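Local coordinates for Lmo0135 protein (Listeria monocytogenes EGD-e, PDB 5ISU), which probably binds peptides outside the membrane as the substrate-binding component of an ABC transporter, at residues A[64-69]-A[146-151]; A[77-82]-A[89-94]; A[287-292]-A[299-304]; A[320-325]-A[361-366]. One frame throughout, in Å; residues are numbered along the deposited sequence.

Contact 1 (A[64-69]-A[146-151]); sequences KSLDIS and NTIKTF
L66 reaches from its strand toward a short helix and divides its two methyl groups between two neighbouring residues, I148 and K149. With CG anti to the backbone N (chi1 171°), the side chain of L66 extends toward the helix. Its CD1 meets CD1 of I148 at 3.7 Å, the two side chains crossing obliquely so that methyl touches methyl. The other branch, CD2 of L66, lies 4.2 Å from CE of K149, against the aliphatic part of that chain. Strand 63-68 forms one edge of a five-stranded antiparallel sheet, and K64 and S65 both face K78 of the adjoining strand in a classic beta bulge. Just beyond it L66 touches the end of helix 144-148, which also packs on Y75 of the same sheet through I148. K149, bent at chi2 (-67°), brings its CE alongside L66. Its ammonium group makes a cation-pi contact with F53 and a weak hydrogen bond to G58 O, so the aliphatic CE faces leucine while the charge is met elsewhere. Where the chain leaves the helix, T150 OG1 donates to N146 O at 3.1 Å, the hydroxyl tilted 29° out of the carbonyl plane.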
loop_
_atom_site.group_PDB
_atom_site.type_symbol
_atom_site.label_atom_id
_atom_site.label_comp_id
_atom_site.label_asym_id
_atom_site.label_seq_id
_atom_site.Cartn_x
_atom_site.Cartn_y
_atom_site.Cartn_z
ATOM N N LYS A 64 0.731 23.312 8.005
ATOM C CA LYS A 64 -0.357 24.234 7.784
ATOM C C LYS A 64 -0.566 24.357 6.260
ATOM O O LYS A 64 -1.708 24.442 5.794
ATOM C CB LYS A 64 0.025 25.567 8.418
ATOM C CG LYS A 64 -1.057 26.620 8.491
ATOM C CD LYS A 64 -0.442 27.937 8.962
ATOM C CE LYS A 64 -1.404 29.107 8.824
ATOM N NZ LYS A 64 -0.674 30.402 8.912
ATOM N N SER A 65 0.533 24.335 5.490
ATOM C CA SER A 65 0.462 24.447 4.026
ATOM C C SER A 65 1.754 24.079 3.281
ATOM O O SER A 65 2.848 24.031 3.862
ATOM C CB SER A 65 0.112 25.882 3.631
ATOM O OG SER A 65 1.098 26.769 4.125
ATOM N N LEU A 66 1.588 23.834 1.986
ATOM C CA LEU A 66 2.663 23.512 1.061
ATOM C C LEU A 66 2.535 24.512 -0.066
ATOM O O LEU A 66 1.430 24.789 -0.527
ATOM C CB LEU A 66 2.501 22.111 0.472
ATOM C CG LEU A 66 3.466 21.736 -0.678
ATOM C CD1 LEU A 66 4.901 21.644 -0.181
ATOM C CD2 LEU A 66 3.083 20.423 -1.341
ATOM N N ASP A 67 3.656 25.052 -0.513
ATOM C CA ASP A 67 3.649 26.012 -1.601
ATOM C C ASP A 67 4.776 25.627 -2.561
ATOM O O ASP A 67 5.909 25.399 -2.153
ATOM C CB ASP A 67 3.815 27.430 -1.044
ATOM C CG ASP A 67 3.514 28.514 -2.068
ATOM O OD1 ASP A 67 3.359 28.216 -3.277
ATOM O OD2 ASP A 67 3.432 29.691 -1.655
ATOM N N ILE A 68 4.437 25.532 -3.836
ATOM C CA ILE A 68 5.378 25.136 -4.868
ATOM C C ILE A 68 5.656 26.349 -5.743
ATOM O O ILE A 68 4.723 27.006 -6.199
ATOM C CB ILE A 68 4.775 23.987 -5.708
ATOM C CG1 ILE A 68 4.339 22.832 -4.780
ATOM C CG2 ILE A 68 5.756 23.506 -6.778
ATOM C CD1 ILE A 68 3.614 21.692 -5.482
ATOM N N SER A 69 6.935 26.644 -5.979
ATOM C CA SER A 69 7.314 27.788 -6.796
ATOM C C SER A 69 6.888 27.615 -8.265
ATOM O O SER A 69 6.632 26.509 -8.721
ATOM C CB SER A 69 8.836 28.043 -6.719
ATOM O OG SER A 69 9.578 27.015 -7.363
ATOM N N ASN A 146 3.993 14.210 -3.640
ATOM C CA ASN A 146 3.484 13.019 -2.971
ATOM C C ASN A 146 4.405 12.581 -1.822
ATOM O O ASN A 146 3.928 12.169 -0.748
ATOM C CB ASN A 146 3.345 11.878 -3.960
ATOM C CG ASN A 146 2.795 10.619 -3.322
ATOM O OD1 ASN A 146 1.654 10.584 -2.869
ATOM N ND2 ASN A 146 3.605 9.576 -3.293
ATOM N N THR A 147 5.714 12.644 -2.055
ATOM C CA THR A 147 6.689 12.303 -1.026
ATOM C C THR A 147 6.493 13.227 0.198
ATOM O O THR A 147 6.565 12.778 1.335
ATOM C CB THR A 147 8.126 12.433 -1.573
ATOM O OG1 THR A 147 8.279 11.585 -2.717
ATOM C CG2 THR A 147 9.119 12.041 -0.542
ATOM N N ILE A 148 6.239 14.512 -0.035
ATOM C CA ILE A 148 5.974 15.437 1.068
ATOM C C ILE A 148 4.675 15.057 1.811
ATOM O O ILE A 148 4.601 15.193 3.027
ATOM C CB ILE A 148 5.895 16.906 0.583
ATOM C CG1 ILE A 148 7.280 17.399 0.175
ATOM C CG2 ILE A 148 5.371 17.834 1.675
ATOM C CD1 ILE A 148 7.267 18.794 -0.422
ATOM N N LYS A 149 3.668 14.592 1.064
ATOM C CA LYS A 149 2.364 14.187 1.633
ATOM C C LYS A 149 2.353 12.824 2.339
ATOM O O LYS A 149 1.320 12.438 2.867
ATOM C CB LYS A 149 1.293 14.132 0.547
ATOM C CG LYS A 149 1.084 15.391 -0.250
ATOM C CD LYS A 149 0.523 16.532 0.547
ATOM C CE LYS A 149 0.091 17.626 -0.414
ATOM N NZ LYS A 149 -0.507 18.766 0.320
ATOM N N THR A 150 3.465 12.091 2.303
ATOM C CA THR A 150 3.590 10.781 2.969
ATOM C C THR A 150 4.787 10.797 3.941
ATOM O O THR A 150 5.384 9.758 4.222
ATOM C CB THR A 150 3.760 9.627 1.929
ATOM O OG1 THR A 150 4.913 9.869 1.091
ATOM C CG2 THR A 150 2.518 9.491 1.040
ATOM N N PHE A 151 5.063 11.973 4.513
ATOM C CA PHE A 151 6.216 12.198 5.361
ATOM C C PHE A 151 5.906 12.380 6.859
ATOM O O PHE A 151 5.153 13.294 7.251
ATOM C CB PHE A 151 6.921 13.459 4.852
ATOM C CG PHE A 151 8.287 13.656 5.417
ATOM C CD1 PHE A 151 9.381 13.103 4.788
ATOM C CD2 PHE A 151 8.483 14.392 6.566
ATOM C CE1 PHE A 151 10.657 13.265 5.300
ATOM C CE2 PHE A 151 9.752 14.569 7.080
ATOM C CZ PHE A 151 10.846 14.005 6.437
#

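Contact 2 (A[77-82]-A[89-94])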
loop_
_atom_site.group_PDB
_atom_site.type_symbol
_atom_site.label_atom_id
_atom_site.label_comp_id
_atom_site.label_asym_id
_atom_site.label_seq_id
_atom_site.Cartn_x
_atom_site.Cartn_y
_atom_site.Cartn_z
ATOM N N VAL A 77 7.169 24.392 2.929
ATOM C CA VAL A 77 6.199 23.861 3.886
ATOM C C VAL A 77 6.196 24.715 5.158
ATOM O O VAL A 77 7.247 24.929 5.770
ATOM C CB VAL A 77 6.549 22.406 4.308
ATOM C CG1 VAL A 77 5.534 21.872 5.316
ATOM C CG2 VAL A 77 6.620 21.490 3.097
ATOM N N LYS A 78 5.014 25.190 5.543
ATOM C CA LYS A 78 4.824 25.958 6.773
ATOM C C LYS A 78 4.190 25.012 7.798
ATOM O O LYS A 78 3.197 24.363 7.497
ATOM C CB LYS A 78 3.867 27.131 6.546
ATOM C CG LYS A 78 4.409 28.358 5.811
ATOM C CD LYS A 78 5.395 29.153 6.659
ATOM C CE LYS A 78 5.554 30.591 6.166
ATOM N NZ LYS A 78 5.972 30.732 4.741
ATOM N N LEU A 79 4.748 24.960 9.008
ATOM C CA LEU A 79 4.232 24.106 10.096
ATOM C C LEU A 79 3.282 24.861 11.001
ATOM O O LEU A 79 3.289 26.073 11.042
ATOM C CB LEU A 79 5.386 23.592 10.980
ATOM C CG LEU A 79 6.470 22.695 10.369
ATOM C CD1 LEU A 79 7.470 22.238 11.419
ATOM C CD2 LEU A 79 5.831 21.484 9.715
ATOM N N LYS A 80 2.483 24.124 11.755
ATOM C CA LYS A 80 1.615 24.740 12.752
ATOM C C LYS A 80 2.501 25.237 13.919
ATOM O O LYS A 80 3.617 24.747 14.104
ATOM C CB LYS A 80 0.527 23.757 13.216
ATOM C CG LYS A 80 -0.485 23.477 12.108
ATOM C CD LYS A 80 -1.580 22.469 12.467
ATOM C CE LYS A 80 -2.503 22.314 11.259
ATOM N NZ LYS A 80 -3.453 21.188 11.368
ATOM N N ASP A 81 2.017 26.234 14.652
ATOM C CA ASP A 81 2.749 26.812 15.774
ATOM C C ASP A 81 2.473 26.012 17.023
ATOM O O ASP A 81 1.403 25.429 17.157
ATOM C CB ASP A 81 2.289 28.260 16.041
ATOM C CG ASP A 81 2.639 29.228 14.904
ATOM O OD1 ASP A 81 3.816 29.276 14.483
ATOM O OD2 ASP A 81 1.748 29.999 14.479
ATOM N N GLY A 82 3.431 26.002 17.945
ATOM C CA GLY A 82 3.257 25.339 19.240
ATOM C C GLY A 82 3.174 23.824 19.267
ATOM O O GLY A 82 2.675 23.257 20.223
ATOM N N LYS A 89 9.324 18.426 24.250
ATOM C CA LYS A 89 10.210 19.231 23.403
ATOM C C LYS A 89 9.432 19.751 22.203
ATOM O O LYS A 89 8.507 19.089 21.734
ATOM C CB LYS A 89 11.403 18.416 22.894
ATOM C CG LYS A 89 12.461 18.082 23.943
ATOM C CD LYS A 89 13.181 19.302 24.549
ATOM C CE LYS A 89 13.869 20.222 23.519
ATOM N NZ LYS A 89 14.966 19.613 22.705
ATOM N N PRO A 90 9.768 20.962 21.734
ATOM C CA PRO A 90 9.098 21.512 20.562
ATOM C C PRO A 90 9.333 20.707 19.290
ATOM O O PRO A 90 10.381 20.080 19.145
ATOM C CB PRO A 90 9.754 22.890 20.397
ATOM C CG PRO A 90 10.168 23.274 21.758
ATOM C CD PRO A 90 10.534 21.993 22.458
ATOM N N LEU A 91 8.345 20.716 18.396
ATOM C CA LEU A 91 8.476 20.081 17.082
ATOM C C LEU A 91 8.546 21.254 16.103
ATOM O O LEU A 91 7.589 22.034 16.005
ATOM C CB LEU A 91 7.303 19.142 16.796
ATOM C CG LEU A 91 7.363 18.264 15.524
ATOM C CD1 LEU A 91 6.386 17.110 15.653
ATOM C CD2 LEU A 91 7.114 19.045 14.242
ATOM N N THR A 92 9.700 21.402 15.428
ATOM C CA THR A 92 9.956 22.507 14.511
ATOM C C THR A 92 10.539 22.032 13.182
ATOM O O THR A 92 10.704 20.842 12.952
ATOM C CB THR A 92 11.004 23.467 15.114
ATOM O OG1 THR A 92 12.303 22.850 15.075
ATOM C CG2 THR A 92 10.641 23.859 16.571
ATOM N N ALA A 93 10.868 22.987 12.324
ATOM C CA ALA A 93 11.497 22.692 11.047
ATOM C C ALA A 93 12.804 21.914 11.224
ATOM O O ALA A 93 13.132 21.081 10.388
ATOM C CB ALA A 93 11.774 23.980 10.290
ATOM N N ASP A 94 13.544 22.184 12.304
ATOM C CA ASP A 94 14.805 21.469 12.545
ATOM C C ASP A 94 14.621 19.945 12.577
ATOM O O ASP A 94 15.534 19.211 12.219
ATOM C CB ASP A 94 15.469 21.943 13.840
ATOM C CG ASP A 94 16.050 23.351 13.737
ATOM O OD1 ASP A 94 16.024 23.959 12.652
ATOM O OD2 ASP A 94 16.555 23.848 14.764
HETATM O O HOH W 1 5.449 24.117 15.964
#
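L79 meets the chain around T92 almost entirely through a single methyl group. Its CB points toward 89-94 but still lies short of it, and CG, turned beside the backbone N (chi1 -62°), carries the branch point closer. From there CD1 continues across: it settles over the flat face of the peptide joining T92 to A93, 3.5 Å from T92 C and 3.6 Å from A93 N. The same methyl has a looser apolar neighbour in CD2 of L91, at 4.3 Å. The peptide under CD1 is the one that opens helix 93-104. T92 is the N-cap, its OG1 accepting from D94 N at 3.1 Å, and T92 N is bound in turn by the carboxylate of D95, the side-chain-to-N-cap half of a capping box. Strand 74-79 is thus set against the start of the helix, whose A93 also rests on V133 of the same sheet. A water bridges the segments, donating to K80 O at 2.7 Å and to L91 O at 3.0 Å. The chemistry is therefore split: dispersion between a methyl and a peptide face in the buried part, and beside it two backbone carbonyls satisfied by one water.

Contact 3 (A[287-292]-A[299-304])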
loop_
_atom_site.group_PDB
_atom_site.type_symbol
_atom_site.label_atom_id
_atom_site.label_comp_id
_atom_site.label_asym_id
_atom_site.label_seq_id
_atom_site.Cartn_x
_atom_site.Cartn_y
_atom_site.Cartn_z
ATOM N N GLU A 287 -17.139 -12.942 -12.429
ATOM C CA GLU A 287 -17.060 -14.354 -12.045
ATOM C C GLU A 287 -15.858 -14.619 -11.135
ATOM O O GLU A 287 -15.985 -15.356 -10.149
ATOM C CB GLU A 287 -16.995 -15.264 -13.279
ATOM C CG GLU A 287 -18.301 -15.319 -14.075
ATOM C CD GLU A 287 -18.279 -16.324 -15.229
ATOM O OE1 GLU A 287 -17.182 -16.769 -15.682
ATOM O OE2 GLU A 287 -19.376 -16.664 -15.692
ATOM N N ILE A 288 -14.697 -14.034 -11.457
ATOM C CA ILE A 288 -13.510 -14.215 -10.607
ATOM C C ILE A 288 -13.775 -13.675 -9.206
ATOM O O ILE A 288 -13.480 -14.334 -8.213
ATOM C CB ILE A 288 -12.263 -13.520 -11.169
ATOM C CG1 ILE A 288 -11.859 -14.151 -12.502
ATOM C CG2 ILE A 288 -11.102 -13.646 -10.183
ATOM C CD1 ILE A 288 -10.757 -13.411 -13.233
ATOM N N ILE A 289 -14.310 -12.462 -9.141
ATOM C CA ILE A 289 -14.644 -11.820 -7.866
ATOM C C ILE A 289 -15.623 -12.700 -7.103
ATOM O O ILE A 289 -15.428 -12.974 -5.919
ATOM C CB ILE A 289 -15.230 -10.419 -8.098
ATOM C CG1 ILE A 289 -14.116 -9.464 -8.556
ATOM C CG2 ILE A 289 -15.878 -9.876 -6.839
ATOM C CD1 ILE A 289 -14.604 -8.128 -9.068
ATOM N N ASP A 290 -16.651 -13.158 -7.807
ATOM C CA ASP A 290 -17.662 -14.032 -7.231
ATOM C C ASP A 290 -17.034 -15.304 -6.631
ATOM O O ASP A 290 -17.443 -15.748 -5.559
ATOM C CB ASP A 290 -18.688 -14.427 -8.308
ATOM C CG ASP A 290 -19.987 -14.912 -7.729
ATOM O OD1 ASP A 290 -20.492 -14.246 -6.805
ATOM O OD2 ASP A 290 -20.544 -15.908 -8.242
ATOM N N ALA A 291 -16.035 -15.868 -7.310
ATOM C CA ALA A 291 -15.398 -17.098 -6.840
ATOM C C ALA A 291 -14.327 -16.862 -5.775
ATOM O O ALA A 291 -14.187 -17.670 -4.856
ATOM C CB ALA A 291 -14.818 -17.886 -8.013
ATOM N N ALA A 292 -13.579 -15.762 -5.895
ATOM C CA ALA A 292 -12.498 -15.451 -4.952
ATOM C C ALA A 292 -13.019 -15.046 -3.577
ATOM O O ALA A 292 -12.756 -15.708 -2.570
ATOM C CB ALA A 292 -11.610 -14.359 -5.518
ATOM N N ALA A 299 -14.701 -6.448 -3.719
ATOM C CA ALA A 299 -13.833 -6.095 -4.828
ATOM C C ALA A 299 -14.664 -5.637 -6.018
ATOM O O ALA A 299 -15.799 -6.075 -6.182
ATOM C CB ALA A 299 -12.950 -7.275 -5.224
ATOM N N LYS A 300 -14.116 -4.711 -6.798
ATOM C CA LYS A 300 -14.767 -4.253 -8.013
ATOM C C LYS A 300 -13.818 -4.578 -9.191
ATOM O O LYS A 300 -12.597 -4.531 -9.027
ATOM C CB LYS A 300 -15.116 -2.763 -7.954
ATOM C CG LYS A 300 -13.916 -1.815 -7.932
ATOM C CD LYS A 300 -14.323 -0.351 -7.721
ATOM C CE LYS A 300 -15.083 0.204 -8.914
ATOM N NZ LYS A 300 -15.454 1.632 -8.719
ATOM N N PRO A 301 -14.381 -4.927 -10.367
ATOM C CA PRO A 301 -13.582 -5.252 -11.540
ATOM C C PRO A 301 -12.548 -4.188 -11.901
ATOM O O PRO A 301 -12.875 -3.022 -11.973
ATOM C CB PRO A 301 -14.621 -5.339 -12.659
ATOM C CG PRO A 301 -15.912 -5.641 -11.969
ATOM C CD PRO A 301 -15.833 -4.944 -10.661
ATOM N N ALA A 302 -11.306 -4.603 -12.113
ATOM C CA ALA A 302 -10.250 -3.675 -12.503
ATOM C C ALA A 302 -10.236 -3.460 -14.032
ATOM O O ALA A 302 -10.902 -4.176 -14.808
ATOM C CB ALA A 302 -8.895 -4.183 -12.021
ATOM N N SER A 303 -9.456 -2.474 -14.443
ATOM C CA SER A 303 -9.291 -2.103 -15.846
ATOM C C SER A 303 -7.824 -1.691 -16.052
ATOM O O SER A 303 -7.029 -2.436 -16.651
ATOM C CB SER A 303 -10.289 -0.986 -16.220
ATOM O OG SER A 303 -10.238 0.096 -15.296
ATOM N N SER A 304 -7.466 -0.533 -15.518
ATOM C CA SER A 304 -6.103 -0.049 -15.578
ATOM C C SER A 304 -5.190 -0.796 -14.616
ATOM O O SER A 304 -5.665 -1.382 -13.635
ATOM C CB SER A 304 -6.067 1.412 -15.190
ATOM O OG SER A 304 -4.727 1.849 -15.125
#
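I289 keeps CG1 beside its backbone N (chi1 -72°) and then runs on extended (chi2 169°), which drives CD1 straight at the chain of A299 to P301. The two elements follow each other in sequence as a helix and the strand after it, antiparallel in direction with 161° between their segment axes and 8.7 Å apart at the closest. Strand 299-301 is paired with the long strand 462-475 of a mixed sheet in this lobe of the solute-binding protein, and helix 285-292 lies against that sheet. A299 points its CB at the helix, where CG1 of I289 approaches to 4.2 Å; the other branch of I289, CG2, sits 3.9 Å from A299 O. K300, next along the strand, turns its side chain away and ends in a salt bridge with E308, so what it offers I289 is backbone. P301 adds its ring on the CD side, with CD 3.8 Å from CD1 of I289. The preceding residue, I288, packs on I465 of the long strand and on I356 and Y359 of helix 351-365, so I288 joins helix 285-292 to both the long strand and helix 351-365. The tightest fit is made by CD1 of I289, which rests over the face of the K300-P301 peptide, 3.6 Å from K300 C and 3.5 Å from P301 N.

Contact 4 (A[320-325]-A[361-366]); sequences YDQDIA and QQQYKE
Q363 is the first residue along 361-366 to reach the other segment, bringing its amide up to Q322 and I324. Its CG stands beside the backbone N, and a bend at chi2 (-55°) brings the amide round toward the partner chain. There NE2 of Q363 comes within 3.4 Å of NE2 of Q322, the side chains crossing at about a right angle with their amide planes 31° apart. Two donors facing each other would be awkward alone, but both turn to one acceptor: A282 O takes a hydrogen bond from Q363 and a weak one from Q322. The same NE2 of Q363 lies 3.8 Å from CD1 of I324. At E366 the side chain stretches out extended, CG anti to the backbone N (chi1 -164°), and crosses I324 at about a right angle. Its OE2 stands 3.5 Å from CD1 of I324 and its CD 3.8 Å from that methyl. I324 belongs to the first turn of helix 324-334, with D323 as N-cap through a bond from K326 N, so the contact sets the C-terminal part of helix 351-365 against the start of helix 324-334. Polar cohesion here is indirect, running through A282 O, while the CD1 methyl of I324 makes only van der Waals contact with the amide and with the face of the carboxylate.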
loop_
_atom_site.group_PDB
_atom_site.type_symbol
_atom_site.label_atom_id
_atom_site.label_comp_id
_atom_site.label_asym_id
_atom_site.label_seq_id
_atom_site.Cartn_x
_atom_site.Cartn_y
_atom_site.Cartn_z
ATOM N N TYR A 320 -10.360 -6.644 -22.514
ATOM C CA TYR A 320 -10.505 -8.008 -23.023
ATOM C C TYR A 320 -11.704 -8.715 -22.434
ATOM O O TYR A 320 -11.568 -9.798 -21.867
ATOM C CB TYR A 320 -9.238 -8.819 -22.735
ATOM C CG TYR A 320 -8.006 -8.173 -23.294
ATOM C CD1 TYR A 320 -7.673 -8.353 -24.622
ATOM C CD2 TYR A 320 -7.188 -7.366 -22.511
ATOM C CE1 TYR A 320 -6.573 -7.751 -25.180
ATOM C CE2 TYR A 320 -6.058 -6.769 -23.062
ATOM C CZ TYR A 320 -5.764 -6.978 -24.407
ATOM O OH TYR A 320 -4.682 -6.428 -25.026
ATOM N N ASP A 321 -12.876 -8.096 -22.568
ATOM C CA ASP A 321 -14.108 -8.673 -22.005
ATOM C C ASP A 321 -14.334 -10.070 -22.581
ATOM O O ASP A 321 -14.097 -10.301 -23.758
ATOM C CB ASP A 321 -15.287 -7.742 -22.226
ATOM C CG ASP A 321 -15.062 -6.374 -21.590
ATOM O OD1 ASP A 321 -14.060 -5.712 -21.943
ATOM O OD2 ASP A 321 -15.879 -5.959 -20.746
ATOM N N GLN A 322 -14.794 -10.983 -21.730
ATOM C CA GLN A 322 -14.903 -12.411 -22.080
ATOM C C GLN A 322 -15.451 -12.703 -23.479
ATOM O O GLN A 322 -16.549 -12.277 -23.827
ATOM C CB GLN A 322 -15.708 -13.185 -21.035
ATOM C CG GLN A 322 -15.418 -14.681 -21.012
ATOM C CD GLN A 322 -16.249 -15.419 -19.964
ATOM O OE1 GLN A 322 -17.477 -15.349 -19.963
ATOM N NE2 GLN A 322 -15.577 -16.147 -19.078
ATOM N N ASP A 323 -14.629 -13.400 -24.269
ATOM C CA ASP A 323 -14.965 -13.844 -25.624
ATOM C C ASP A 323 -14.157 -15.124 -25.861
ATOM O O ASP A 323 -13.022 -15.097 -26.352
ATOM C CB ASP A 323 -14.640 -12.763 -26.651
ATOM C CG ASP A 323 -15.230 -13.047 -28.027
ATOM O OD1 ASP A 323 -15.526 -14.223 -28.373
ATOM O OD2 ASP A 323 -15.389 -12.065 -28.781
ATOM N N ILE A 324 -14.740 -16.238 -25.447
ATOM C CA ILE A 324 -14.104 -17.543 -25.585
ATOM C C ILE A 324 -13.865 -17.898 -27.058
ATOM O O ILE A 324 -12.817 -18.463 -27.398
ATOM C CB ILE A 324 -14.905 -18.614 -24.805
ATOM C CG1 ILE A 324 -14.739 -18.345 -23.296
ATOM C CG2 ILE A 324 -14.431 -20.023 -25.140
ATOM C CD1 ILE A 324 -15.696 -19.107 -22.400
ATOM N N ALA A 325 -14.799 -17.534 -27.936
ATOM C CA ALA A 325 -14.622 -17.821 -29.369
ATOM C C ALA A 325 -13.394 -17.083 -29.925
ATOM O O ALA A 325 -12.578 -17.673 -30.650
ATOM C CB ALA A 325 -15.877 -17.470 -30.164
ATOM N N GLN A 361 -7.760 -22.184 -14.517
ATOM C CA GLN A 361 -7.607 -23.565 -15.006
ATOM C C GLN A 361 -8.844 -23.990 -15.783
ATOM O O GLN A 361 -8.748 -24.506 -16.905
ATOM C CB GLN A 361 -7.400 -24.523 -13.838
ATOM C CG GLN A 361 -7.099 -25.955 -14.246
ATOM C CD GLN A 361 -7.026 -26.882 -13.058
ATOM O OE1 GLN A 361 -7.834 -26.797 -12.130
ATOM N NE2 GLN A 361 -6.076 -27.802 -13.091
ATOM N N GLN A 362 -9.996 -23.770 -15.161
ATOM C CA GLN A 362 -11.299 -24.066 -15.742
ATOM C C GLN A 362 -11.473 -23.327 -17.070
ATOM O O GLN A 362 -11.815 -23.941 -18.082
ATOM C CB GLN A 362 -12.389 -23.610 -14.765
ATOM C CG GLN A 362 -13.829 -23.935 -15.152
ATOM C CD GLN A 362 -14.832 -23.077 -14.386
ATOM O OE1 GLN A 362 -14.810 -21.841 -14.472
ATOM N NE2 GLN A 362 -15.731 -23.720 -13.664
ATOM N N GLN A 363 -11.202 -22.011 -17.068
ATOM C CA GLN A 363 -11.399 -21.187 -18.265
ATOM C C GLN A 363 -10.413 -21.476 -19.353
ATOM O O GLN A 363 -10.761 -21.391 -20.525
ATOM C CB GLN A 363 -11.398 -19.684 -17.937
ATOM C CG GLN A 363 -12.582 -19.253 -17.069
ATOM C CD GLN A 363 -13.938 -19.640 -17.660
ATOM O OE1 GLN A 363 -14.738 -20.310 -17.007
ATOM N NE2 GLN A 363 -14.172 -19.268 -18.913
ATOM N N TYR A 364 -9.178 -21.790 -18.985
ATOM C CA TYR A 364 -8.179 -22.119 -19.994
ATOM C C TYR A 364 -8.459 -23.491 -20.598
ATOM O O TYR A 364 -8.263 -23.677 -21.799
ATOM C CB TYR A 364 -6.740 -21.958 -19.484
ATOM C CG TYR A 364 -6.395 -20.534 -19.041
ATOM C CD1 TYR A 364 -7.017 -19.413 -19.613
ATOM C CD2 TYR A 364 -5.378 -20.303 -18.129
ATOM C CE1 TYR A 364 -6.688 -18.124 -19.221
ATOM C CE2 TYR A 364 -5.032 -19.007 -17.747
ATOM C CZ TYR A 364 -5.690 -17.928 -18.294
ATOM O OH TYR A 364 -5.345 -16.653 -17.916
ATOM N N LYS A 365 -8.945 -24.437 -19.794
ATOM C CA LYS A 365 -9.337 -25.736 -20.344
ATOM C C LYS A 365 -10.286 -25.551 -21.522
ATOM O O LYS A 365 -10.091 -26.160 -22.576
ATOM C CB LYS A 365 -10.029 -26.634 -19.312
ATOM C CG LYS A 365 -9.103 -27.457 -18.432
ATOM C CD LYS A 365 -9.889 -28.506 -17.647
ATOM C CE LYS A 365 -8.967 -29.378 -16.803
ATOM N NZ LYS A 365 -9.705 -30.436 -16.054
ATOM N N GLU A 366 -11.281 -24.680 -21.346
ATOM C CA GLU A 366 -12.297 -24.439 -22.373
ATOM C C GLU A 366 -11.757 -23.818 -23.678
ATOM O O GLU A 366 -12.415 -23.911 -24.717
ATOM C CB GLU A 366 -13.451 -23.606 -21.804
ATOM C CG GLU A 366 -14.702 -23.641 -22.678
ATOM C CD GLU A 366 -15.889 -22.928 -22.064
ATOM O OE1 GLU A 366 -16.988 -22.990 -22.663
ATOM O OE2 GLU A 366 -15.735 -22.308 -20.992
#

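How the contacts relate
From the N terminus, strand 63-68 opens the wide loop that contact 1 closes at 146-151. Inside that loop contact 2 closes a short one, from strand 74-79 to the start of helix 93-104, so it is nested in contact 1. The two touch directly, since their strands are neighbours in one sheet: L66 CD1 lies 3.7 Å from V77 CG2. Contacts 3 and 4 follow in series on the opposite side of the chain's centre, without nesting or crossing. Contact 3 closes a tight helix-to-strand loop, and contact 4 a longer one between two helices. They meet where E287 packs on Q322. The centres of contacts 1 and 3 are about 35 Å apart.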